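Local coordinates for DBF2 kinase activator protein MOB1 (Saccharomyces cerevisiae, PDB 2HJN) that binds the mitotic exit network kinase DBF2 and enables its phosphorylation and activation by the upstream kinase CDC15 in late anaphase, at residues A80-D85 against C209-E214; D85-I90 against D145-E150; T203-F208 against L227-E232. One frame throughout, in Å; residues are numbered along the deposited sequence.

Interaction 1. Residues A80-D85 against C209-E214; sequences AVHCVD and CLFAQE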
loop_
_atom_site.group_PDB
_atom_site.type_symbol
_atom_site.label_atom_id
_atom_site.label_comp_id
_atom_site.label_asym_id
_atom_site.label_seq_id
_atom_site.Cartn_x
_atom_site.Cartn_y
_atom_site.Cartn_z
ATOM N N ALA A 80 -4.702 23.192 -2.481
ATOM C CA ALA A 80 -5.708 22.345 -1.817
ATOM C C ALA A 80 -5.806 20.929 -2.446
ATOM O O ALA A 80 -5.804 19.923 -1.732
ATOM C CB ALA A 80 -7.088 23.039 -1.794
ATOM N N VAL A 81 -5.922 20.856 -3.767
ATOM C CA VAL A 81 -5.896 19.566 -4.492
ATOM C C VAL A 81 -4.681 18.725 -4.132
ATOM O O VAL A 81 -4.836 17.565 -3.758
ATOM C CB VAL A 81 -5.997 19.707 -6.041
ATOM C CG1 VAL A 81 -5.706 18.348 -6.766
ATOM C CG2 VAL A 81 -7.392 20.196 -6.415
ATOM N N HIS A 82 -3.484 19.299 -4.234
ATOM C CA HIS A 82 -2.282 18.546 -3.940
ATOM C C HIS A 82 -2.054 18.202 -2.482
ATOM O O HIS A 82 -1.427 17.196 -2.207
ATOM C CB HIS A 82 -1.049 19.204 -4.542
ATOM C CG HIS A 82 -1.082 19.189 -6.034
ATOM N ND1 HIS A 82 -0.517 18.178 -6.781
ATOM C CD2 HIS A 82 -1.715 20.000 -6.909
ATOM C CE1 HIS A 82 -0.767 18.389 -8.059
ATOM N NE2 HIS A 82 -1.488 19.492 -8.166
ATOM N N CYS A 83 -2.516 19.051 -1.557
ATOM C CA CYS A 83 -2.403 18.744 -0.133
ATOM C C CYS A 83 -3.228 17.481 0.231
ATOM O O CYS A 83 -2.737 16.606 0.918
ATOM C CB CYS A 83 -2.801 19.983 0.698
ATOM S SG CYS A 83 -2.436 19.890 2.459
ATOM N N VAL A 84 -4.467 17.364 -0.256
ATOM C CA VAL A 84 -5.261 16.126 -0.039
ATOM C C VAL A 84 -4.616 14.911 -0.742
ATOM O O VAL A 84 -4.555 13.825 -0.161
ATOM C CB VAL A 84 -6.733 16.263 -0.468
ATOM C CG1 VAL A 84 -7.459 14.931 -0.404
ATOM C CG2 VAL A 84 -7.477 17.336 0.376
ATOM N N ASP A 85 -4.126 15.101 -1.969
ATOM C CA ASP A 85 -3.375 14.029 -2.654
ATOM C C ASP A 85 -2.125 13.579 -1.877
ATOM O O ASP A 85 -1.832 12.390 -1.854
ATOM C CB ASP A 85 -2.914 14.462 -4.044
ATOM C CG ASP A 85 -4.081 14.649 -5.047
ATOM O OD1 ASP A 85 -5.230 14.147 -4.791
ATOM O OD2 ASP A 85 -3.817 15.294 -6.106
ATOM N N CYS A 209 8.491 17.213 -2.091
ATOM C CA CYS A 209 9.572 18.179 -1.929
ATOM C C CYS A 209 9.679 19.178 -3.081
ATOM O O CYS A 209 9.980 20.332 -2.835
ATOM C CB CYS A 209 10.922 17.477 -1.721
ATOM S SG CYS A 209 11.026 16.563 -0.137
ATOM N N LEU A 210 9.489 18.738 -4.321
ATOM C CA LEU A 210 9.471 19.663 -5.458
ATOM C C LEU A 210 8.306 20.646 -5.400
ATOM O O LEU A 210 8.468 21.838 -5.712
ATOM C CB LEU A 210 9.447 18.901 -6.794
ATOM C CG LEU A 210 10.732 18.157 -7.110
ATOM C CD1 LEU A 210 10.485 17.146 -8.250
ATOM C CD2 LEU A 210 11.816 19.195 -7.474
ATOM N N PHE A 211 7.145 20.143 -4.970
ATOM C CA PHE A 211 5.923 20.946 -4.851
ATOM C C PHE A 211 6.101 22.046 -3.791
ATOM O O PHE A 211 5.837 23.227 -4.056
ATOM C CB PHE A 211 4.717 20.046 -4.569
ATOM C CG PHE A 211 3.403 20.715 -4.800
ATOM C CD1 PHE A 211 2.757 20.594 -6.024
ATOM C CD2 PHE A 211 2.803 21.451 -3.794
ATOM C CE1 PHE A 211 1.571 21.222 -6.260
ATOM C CE2 PHE A 211 1.595 22.093 -4.029
ATOM C CZ PHE A 211 0.987 21.970 -5.264
ATOM N N ALA A 212 6.616 21.674 -2.618
ATOM C CA ALA A 212 6.971 22.628 -1.590
ATOM C C ALA A 212 8.003 23.681 -2.027
ATOM O O ALA A 212 7.912 24.841 -1.612
ATOM C CB ALA A 212 7.457 21.905 -0.353
ATOM N N GLN A 213 8.997 23.286 -2.821
ATOM C CA GLN A 213 10.016 24.227 -3.337
ATOM C C GLN A 213 9.378 25.282 -4.310
ATOM O O GLN A 213 9.572 26.482 -4.138
ATOM C CB GLN A 213 11.160 23.432 -3.991
ATOM C CG GLN A 213 12.298 24.257 -4.633
ATOM C CD GLN A 213 13.177 23.423 -5.570
ATOM O OE1 GLN A 213 14.381 23.318 -5.354
ATOM N NE2 GLN A 213 12.578 22.829 -6.614
ATOM N N GLU A 214 8.607 24.817 -5.291
ATOM C CA GLU A 214 7.934 25.665 -6.285
ATOM C C GLU A 214 7.135 26.826 -5.671
ATOM O O GLU A 214 7.022 27.902 -6.285
ATOM C CB GLU A 214 6.999 24.823 -7.150
ATOM C CG GLU A 214 6.177 25.623 -8.190
ATOM C CD GLU A 214 7.044 26.345 -9.243
ATOM O OE1 GLU A 214 8.084 25.793 -9.632
ATOM O OE2 GLU A 214 6.662 27.448 -9.693
#

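Interaction 2. Residues D85-I90 against D145-E150; sequences DFYNQI and DQFDDE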
loop_
_atom_site.group_PDB
_atom_site.type_symbol
_atom_site.label_atom_id
_atom_site.label_comp_id
_atom_site.label_asym_id
_atom_site.label_seq_id
_atom_site.Cartn_x
_atom_site.Cartn_y
_atom_site.Cartn_z
ATOM N N ASP A 85 -4.126 15.101 -1.969
ATOM C CA ASP A 85 -3.375 14.029 -2.654
ATOM C C ASP A 85 -2.125 13.579 -1.877
ATOM O O ASP A 85 -1.832 12.390 -1.854
ATOM C CB ASP A 85 -2.914 14.462 -4.044
ATOM C CG ASP A 85 -4.081 14.649 -5.047
ATOM O OD1 ASP A 85 -5.230 14.147 -4.791
ATOM O OD2 ASP A 85 -3.817 15.294 -6.106
ATOM N N PHE A 86 -1.374 14.494 -1.270
ATOM C CA PHE A 86 -0.172 14.071 -0.516
ATOM C C PHE A 86 -0.498 13.285 0.756
ATOM O O PHE A 86 0.176 12.304 1.131
ATOM C CB PHE A 86 0.711 15.267 -0.174
ATOM C CG PHE A 86 1.406 15.867 -1.381
ATOM C CD1 PHE A 86 1.851 15.060 -2.407
ATOM C CD2 PHE A 86 1.595 17.238 -1.473
ATOM C CE1 PHE A 86 2.481 15.617 -3.546
ATOM C CE2 PHE A 86 2.237 17.810 -2.601
ATOM C CZ PHE A 86 2.662 17.008 -3.640
ATOM N N TYR A 87 -1.574 13.714 1.388
ATOM C CA TYR A 87 -2.116 13.015 2.572
ATOM C C TYR A 87 -2.459 11.568 2.157
ATOM O O TYR A 87 -2.165 10.592 2.859
ATOM C CB TYR A 87 -3.385 13.725 3.090
ATOM C CG TYR A 87 -4.194 12.804 3.995
ATOM C CD1 TYR A 87 -3.992 12.840 5.374
ATOM C CD2 TYR A 87 -5.107 11.860 3.476
ATOM C CE1 TYR A 87 -4.697 12.011 6.236
ATOM C CE2 TYR A 87 -5.794 10.988 4.339
ATOM C CZ TYR A 87 -5.564 11.081 5.722
ATOM O OH TYR A 87 -6.148 10.260 6.644
ATOM N N ASN A 88 -3.088 11.428 1.000
ATOM C CA ASN A 88 -3.518 10.099 0.574
ATOM C C ASN A 88 -2.339 9.153 0.220
ATOM O O ASN A 88 -2.398 7.955 0.508
ATOM C CB ASN A 88 -4.567 10.190 -0.607
ATOM C CG ASN A 88 -6.016 10.440 -0.151
ATOM O OD1 ASN A 88 -6.412 10.125 0.959
ATOM N ND2 ASN A 88 -6.846 10.951 -1.086
ATOM N N GLN A 89 -1.272 9.679 -0.391
ATOM C CA GLN A 89 -0.044 8.884 -0.621
ATOM C C GLN A 89 0.600 8.443 0.713
ATOM O O GLN A 89 1.078 7.286 0.855
ATOM C CB GLN A 89 0.954 9.691 -1.512
ATOM C CG GLN A 89 0.373 9.959 -2.944
ATOM C CD GLN A 89 1.230 10.863 -3.785
ATOM O OE1 GLN A 89 2.446 10.921 -3.592
ATOM N NE2 GLN A 89 0.602 11.589 -4.750
ATOM N N ILE A 90 0.595 9.327 1.717
ATOM C CA ILE A 90 1.258 9.023 3.041
ATOM C C ILE A 90 0.394 7.999 3.809
ATOM O O ILE A 90 0.898 7.039 4.372
ATOM C CB ILE A 90 1.476 10.309 3.863
ATOM C CG1 ILE A 90 2.588 11.158 3.264
ATOM C CG2 ILE A 90 1.840 9.977 5.310
ATOM C CD1 ILE A 90 2.526 12.683 3.766
ATOM N N ASP A 145 -9.764 16.311 9.714
ATOM C CA ASP A 145 -10.601 17.341 10.298
ATOM C C ASP A 145 -10.409 18.706 9.636
ATOM O O ASP A 145 -11.382 19.441 9.488
ATOM C CB ASP A 145 -10.450 17.439 11.833
ATOM C CG ASP A 145 -10.945 16.181 12.568
ATOM O OD1 ASP A 145 -11.792 15.412 12.030
ATOM O OD2 ASP A 145 -10.478 15.968 13.705
ATOM N N GLN A 146 -9.189 19.062 9.204
ATOM C CA GLN A 146 -9.044 20.335 8.459
ATOM C C GLN A 146 -9.671 20.197 7.070
ATOM O O GLN A 146 -10.408 21.090 6.647
ATOM C CB GLN A 146 -7.573 20.786 8.337
ATOM C CG GLN A 146 -6.760 20.759 9.645
ATOM C CD GLN A 146 -7.521 21.292 10.911
ATOM O OE1 GLN A 146 -7.684 22.512 11.065
ATOM N NE2 GLN A 146 -7.920 20.368 11.847
ATOM N N PHE A 147 -9.409 19.077 6.365
ATOM C CA PHE A 147 -9.982 18.898 4.997
ATOM C C PHE A 147 -11.517 18.959 5.051
ATOM O O PHE A 147 -12.188 19.403 4.105
ATOM C CB PHE A 147 -9.536 17.562 4.344
ATOM C CG PHE A 147 -8.042 17.407 4.161
ATOM C CD1 PHE A 147 -7.419 16.175 4.433
ATOM C CD2 PHE A 147 -7.239 18.485 3.754
ATOM C CE1 PHE A 147 -6.035 16.013 4.281
ATOM C CE2 PHE A 147 -5.840 18.333 3.608
ATOM C CZ PHE A 147 -5.238 17.056 3.873
ATOM N N ASP A 148 -12.081 18.506 6.167
ATOM C CA ASP A 148 -13.556 18.355 6.271
ATOM C C ASP A 148 -14.235 19.645 6.812
ATOM O O ASP A 148 -15.473 19.718 6.951
ATOM C CB ASP A 148 -13.895 17.161 7.169
ATOM C CG ASP A 148 -13.751 15.820 6.463
ATOM O OD1 ASP A 148 -13.590 15.758 5.219
ATOM O OD2 ASP A 148 -13.821 14.801 7.164
ATOM N N ASP A 149 -13.423 20.653 7.104
ATOM C CA ASP A 149 -13.916 21.922 7.694
ATOM C C ASP A 149 -14.193 22.901 6.565
ATOM O O ASP A 149 -13.270 23.400 5.947
ATOM C CB ASP A 149 -12.888 22.458 8.696
ATOM C CG ASP A 149 -13.301 23.773 9.358
ATOM O OD1 ASP A 149 -14.282 24.424 8.896
ATOM O OD2 ASP A 149 -12.568 24.182 10.301
ATOM N N GLU A 150 -15.480 23.106 6.266
ATOM C CA GLU A 150 -15.954 23.978 5.167
ATOM C C GLU A 150 -15.422 25.435 5.160
ATOM O O GLU A 150 -15.286 26.065 4.091
ATOM C CB GLU A 150 -17.502 23.958 5.145
ATOM C CG GLU A 150 -18.132 24.743 4.027
ATOM C CD GLU A 150 -18.023 24.056 2.692
ATOM O OE1 GLU A 150 -17.847 24.756 1.665
ATOM O OE2 GLU A 150 -18.130 22.822 2.661
#

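Interaction 3. Residues T203-F208 against L227-E232; sequences TSFRHF and LELVME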
loop_
_atom_site.group_PDB
_atom_site.type_symbol
_atom_site.label_atom_id
_atom_site.label_comp_id
_atom_site.label_asym_id
_atom_site.label_seq_id
_atom_site.Cartn_x
_atom_site.Cartn_y
_atom_site.Cartn_z
ATOM N N THR A 203 9.349 8.279 -5.111
ATOM C CA THR A 203 8.604 9.115 -6.077
ATOM C C THR A 203 7.651 10.084 -5.407
ATOM O O THR A 203 7.646 11.254 -5.759
ATOM C CB THR A 203 7.872 8.279 -7.194
ATOM O OG1 THR A 203 8.842 7.452 -7.899
ATOM C CG2 THR A 203 7.180 9.194 -8.192
ATOM N N SER A 204 6.847 9.596 -4.450
ATOM C CA SER A 204 5.952 10.464 -3.594
ATOM C C SER A 204 6.708 11.564 -2.874
ATOM O O SER A 204 6.340 12.736 -2.905
ATOM C CB SER A 204 5.237 9.562 -2.553
ATOM O OG SER A 204 4.359 10.269 -1.636
ATOM N N PHE A 205 7.775 11.160 -2.177
ATOM C CA PHE A 205 8.582 12.110 -1.423
ATOM C C PHE A 205 9.242 13.191 -2.326
ATOM O O PHE A 205 9.298 14.377 -1.937
ATOM C CB PHE A 205 9.635 11.319 -0.646
ATOM C CG PHE A 205 10.543 12.163 0.223
ATOM C CD1 PHE A 205 10.074 12.711 1.401
ATOM C CD2 PHE A 205 11.878 12.371 -0.138
ATOM C CE1 PHE A 205 10.902 13.498 2.215
ATOM C CE2 PHE A 205 12.758 13.153 0.668
ATOM C CZ PHE A 205 12.272 13.715 1.834
ATOM N N ARG A 206 9.763 12.758 -3.477
ATOM C CA ARG A 206 10.349 13.657 -4.453
ATOM C C ARG A 206 9.305 14.697 -4.909
ATOM O O ARG A 206 9.609 15.880 -4.978
ATOM C CB ARG A 206 10.865 12.860 -5.681
ATOM C CG ARG A 206 11.300 13.731 -6.931
ATOM C CD ARG A 206 11.838 12.875 -8.151
ATOM N NE ARG A 206 10.770 12.300 -8.999
ATOM C CZ ARG A 206 10.634 10.992 -9.278
ATOM N NH1 ARG A 206 11.493 10.103 -8.764
ATOM N NH2 ARG A 206 9.644 10.562 -10.067
ATOM N N HIS A 207 8.106 14.238 -5.268
ATOM C CA HIS A 207 7.015 15.115 -5.729
ATOM C C HIS A 207 6.560 16.065 -4.587
ATOM O O HIS A 207 6.285 17.268 -4.827
ATOM C CB HIS A 207 5.881 14.253 -6.331
ATOM C CG HIS A 207 4.742 15.049 -6.921
ATOM N ND1 HIS A 207 3.417 14.690 -6.756
ATOM C CD2 HIS A 207 4.725 16.191 -7.654
ATOM C CE1 HIS A 207 2.640 15.564 -7.368
ATOM N NE2 HIS A 207 3.406 16.490 -7.916
ATOM N N PHE A 208 6.528 15.547 -3.349
ATOM C CA PHE A 208 6.187 16.355 -2.150
ATOM C C PHE A 208 7.188 17.527 -2.003
ATOM O O PHE A 208 6.787 18.675 -1.857
ATOM C CB PHE A 208 6.183 15.440 -0.901
ATOM C CG PHE A 208 5.779 16.125 0.396
ATOM C CD1 PHE A 208 4.474 16.023 0.876
ATOM C CD2 PHE A 208 6.722 16.811 1.171
ATOM C CE1 PHE A 208 4.075 16.645 2.123
ATOM C CE2 PHE A 208 6.368 17.422 2.410
ATOM C CZ PHE A 208 5.036 17.326 2.898
ATOM N N LEU A 227 17.564 16.249 5.095
ATOM C CA LEU A 227 18.174 17.264 4.198
ATOM C C LEU A 227 19.007 16.706 3.054
ATOM O O LEU A 227 18.817 17.142 1.939
ATOM C CB LEU A 227 18.979 18.335 4.959
ATOM C CG LEU A 227 19.455 19.425 3.986
ATOM C CD1 LEU A 227 18.245 20.215 3.441
ATOM C CD2 LEU A 227 20.497 20.332 4.588
ATOM N N GLU A 228 19.903 15.738 3.321
ATOM C CA GLU A 228 20.736 15.107 2.268
ATOM C C GLU A 228 19.902 14.313 1.294
ATOM O O GLU A 228 20.154 14.304 0.075
ATOM C CB GLU A 228 21.816 14.161 2.866
ATOM C CG GLU A 228 22.740 13.508 1.791
ATOM C CD GLU A 228 23.868 12.651 2.367
ATOM O OE1 GLU A 228 23.917 12.472 3.602
ATOM O OE2 GLU A 228 24.718 12.135 1.593
ATOM N N LEU A 229 18.901 13.622 1.832
ATOM C CA LEU A 229 17.957 12.881 0.986
ATOM C C LEU A 229 17.291 13.829 -0.026
ATOM O O LEU A 229 17.234 13.549 -1.248
ATOM C CB LEU A 229 16.913 12.193 1.902
ATOM C CG LEU A 229 16.313 10.840 1.557
ATOM C CD1 LEU A 229 15.441 11.047 0.407
ATOM C CD2 LEU A 229 17.403 9.880 1.169
ATOM N N VAL A 230 16.773 14.946 0.491
ATOM C CA VAL A 230 16.125 15.951 -0.354
ATOM C C VAL A 230 17.140 16.448 -1.398
ATOM O O VAL A 230 16.794 16.601 -2.574
ATOM C CB VAL A 230 15.586 17.161 0.455
ATOM C CG1 VAL A 230 14.910 18.170 -0.486
ATOM C CG2 VAL A 230 14.623 16.723 1.555
HETATM N N MSE A 231 18.369 16.721 -0.956
HETATM C CA MSE A 231 19.480 17.122 -1.877
HETATM C C MSE A 231 19.707 16.094 -3.004
HETATM O O MSE A 231 19.977 16.477 -4.136
HETATM C CB MSE A 231 20.809 17.333 -1.113
HETATM C CG MSE A 231 20.878 18.503 -0.153
HETATM SE SE MSE A 231 20.881 20.223 -1.077
HETATM C CE MSE A 231 18.950 20.712 -0.974
ATOM N N GLU A 232 19.589 14.800 -2.706
ATOM C CA GLU A 232 19.800 13.748 -3.731
ATOM C C GLU A 232 18.560 13.434 -4.595
ATOM O O GLU A 232 18.655 13.350 -5.833
ATOM C CB GLU A 232 20.315 12.451 -3.104
ATOM C CG GLU A 232 21.751 12.496 -2.510
ATOM C CD GLU A 232 22.854 12.585 -3.575
ATOM O OE1 GLU A 232 22.668 12.087 -4.723
ATOM O OE2 GLU A 232 23.917 13.158 -3.238
#

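Interaction 1. Residues A80-D85 against C209-E214
Two core helices of the Mob1/phocein fold, 75-97 and 198-214, meet here through a single pair of buried aromatic side chains, His82 and Phe211, which form an offset stack. The ring centroids lie 4.6 Å apart and the planes are inclined by 29°, so the rings lean on each other rather than lying flat. The overlap is through one corner of the phenyl: Phe211 CE1 lies over a face of the imidazole, displaced toward His82 CG, 3.4 Å away, while the far end of the imidazole, at His82 CE1 and NE2, stands further off. The methylene joins in from the histidine side. His82 CB lies over the face of the phenyl ring, 3.9 Å from the Phe211 ring centroid, a CH-pi contact that brings it within 3.5 Å of Phe211 CZ. Both side chains leave their helices toward the partner, but by different routes. Phe211 has CG anti to its backbone N (chi1 -164°), whereas His82 has CG anti to its carbonyl carbon and beside the backbone N (chi1 -66°), and the two cross at about a right angle. With CA atoms 8.6 Å apart at this pair, the rings bridge the space between the backbones. Replacing His82 with alanine would remove the imidazole and is likely to leave the phenyl of Phe211 without its stacking partner on this side, with a gap between the helices. The pair belongs to a larger aromatic cluster: Trp78 meets both rings, and Phe86 and Phe215 also meet Phe211. One residue along helix 75-97, Cys83 packs on Ile170, Ile173 and Leu174 of helix 165-187, while Val84 reaches Phe147 of helix 132-147.

Interaction 2. Residues D85-I90 against D145-E150
Tyr87 and Phe147 meet as an offset edge-to-face pair, the phenylalanine giving its edge to the tyrosine face with the planes at 81° and the centroids 5.7 Å apart. Phe147 CE1 is the atom that does most of the touching. It comes in at the root of the tyrosine side chain, 3.7 Å from Tyr87 CB and equally near Tyr87 CG, and Tyr87 CD1 in turn lies at the edge of the phenyl ring, in its plane. Phe147 CZ follows at 3.9 Å from Tyr87 CB. Different first torsions bring the rings together: Tyr87 holds CG anti to its backbone N (chi1 162°), while in Phe147 it is the carbonyl carbon that CG opposes (chi1 -60°). The phenyl bears on the base of the tyrosine, and the phenol end runs on to Tyr87 OH, which is hydrogen-bonded to Ser29 O and Arg141 NH2; these bonds fix the far end of the ring. Phe147 stands on the last helical turn of 132-147, just before the chain loosens into a loop, and so ties that helix end to the middle of helix 75-97. Tyr87 also packs on Met140, Cys143 and Gln144 of helix 132-147, and Phe147 meets Phe153 edge-to-face.

Interaction 3. Residues T203-F208 against L227-E232
Phe205 reaches out from helix 198-214 and sets the outer end of its ring against two aliphatic side chains, Leu229 and Val230, of the short C-terminal helix 227-233. The two methyls that touch it meet neighbouring parts of the ring's outer end. Leu229 approaches the CD2-CE2 side, its CD1 methyl lying 3.4 Å from Phe205 CE2 and 3.8 Å from Phe205 CD2. Val230 comes to the tip instead, with its CG2 methyl 3.8 Å from Phe205 CZ and 4.1 Å from Phe205 CE2. Phe205 CE2 is thus the atom that both methyls approach. The three side chains are not aligned: Phe205 meets Leu229 at a slant but runs at about a right angle to Val230. The phenyl is extended from its helix, CG opposite the backbone N (chi1 -179°), which carries CE2 and CZ across to the methyls of the other helix. In Val230, CG1 takes the position anti to the backbone N (chi1 -180°), leaving CG2 beside that nitrogen, and it is this second branch that touches the ring. Leu229 delivers one methyl, CD1, to the phenyl. All three residues are buried and the contact is wholly apolar, plain hydrophobic packing that seats the terminal helix on helix 198-214. On the phenylalanine side, Tyr181 and Tyr185 of helix 165-187 each meet the Phe205 ring edge-to-face, and Leu226 touches it from the loop leading into the terminal helix. Leu229 packs in addition on Val53 and Thr56 of helix 49-58, and Val230 on Phe223, so helix 227-233 contacts helix 49-58 as well as 198-214.

Overall arrangement
From the N terminus, helix 75-97 supplies the first segments of interactions 1 and 2, which adjoin and share Asp85. Interaction 2 closes first, when the chain reaches the end of helix 132-147, and so falls wholly within the longer loop that interaction 1 closes at 209-214. Before that closure, 203-208 has opened interaction 3, completed only at the terminal helix; interactions 1 and 3 therefore cross along the sequence, both using helix 198-214. Interactions 2 and 3 follow in series, on opposite sides of the chain's centre, yet Phe86 packs on His207 and Phe208. Together they join helices 132-147, 75-97, 198-214 and 227-233.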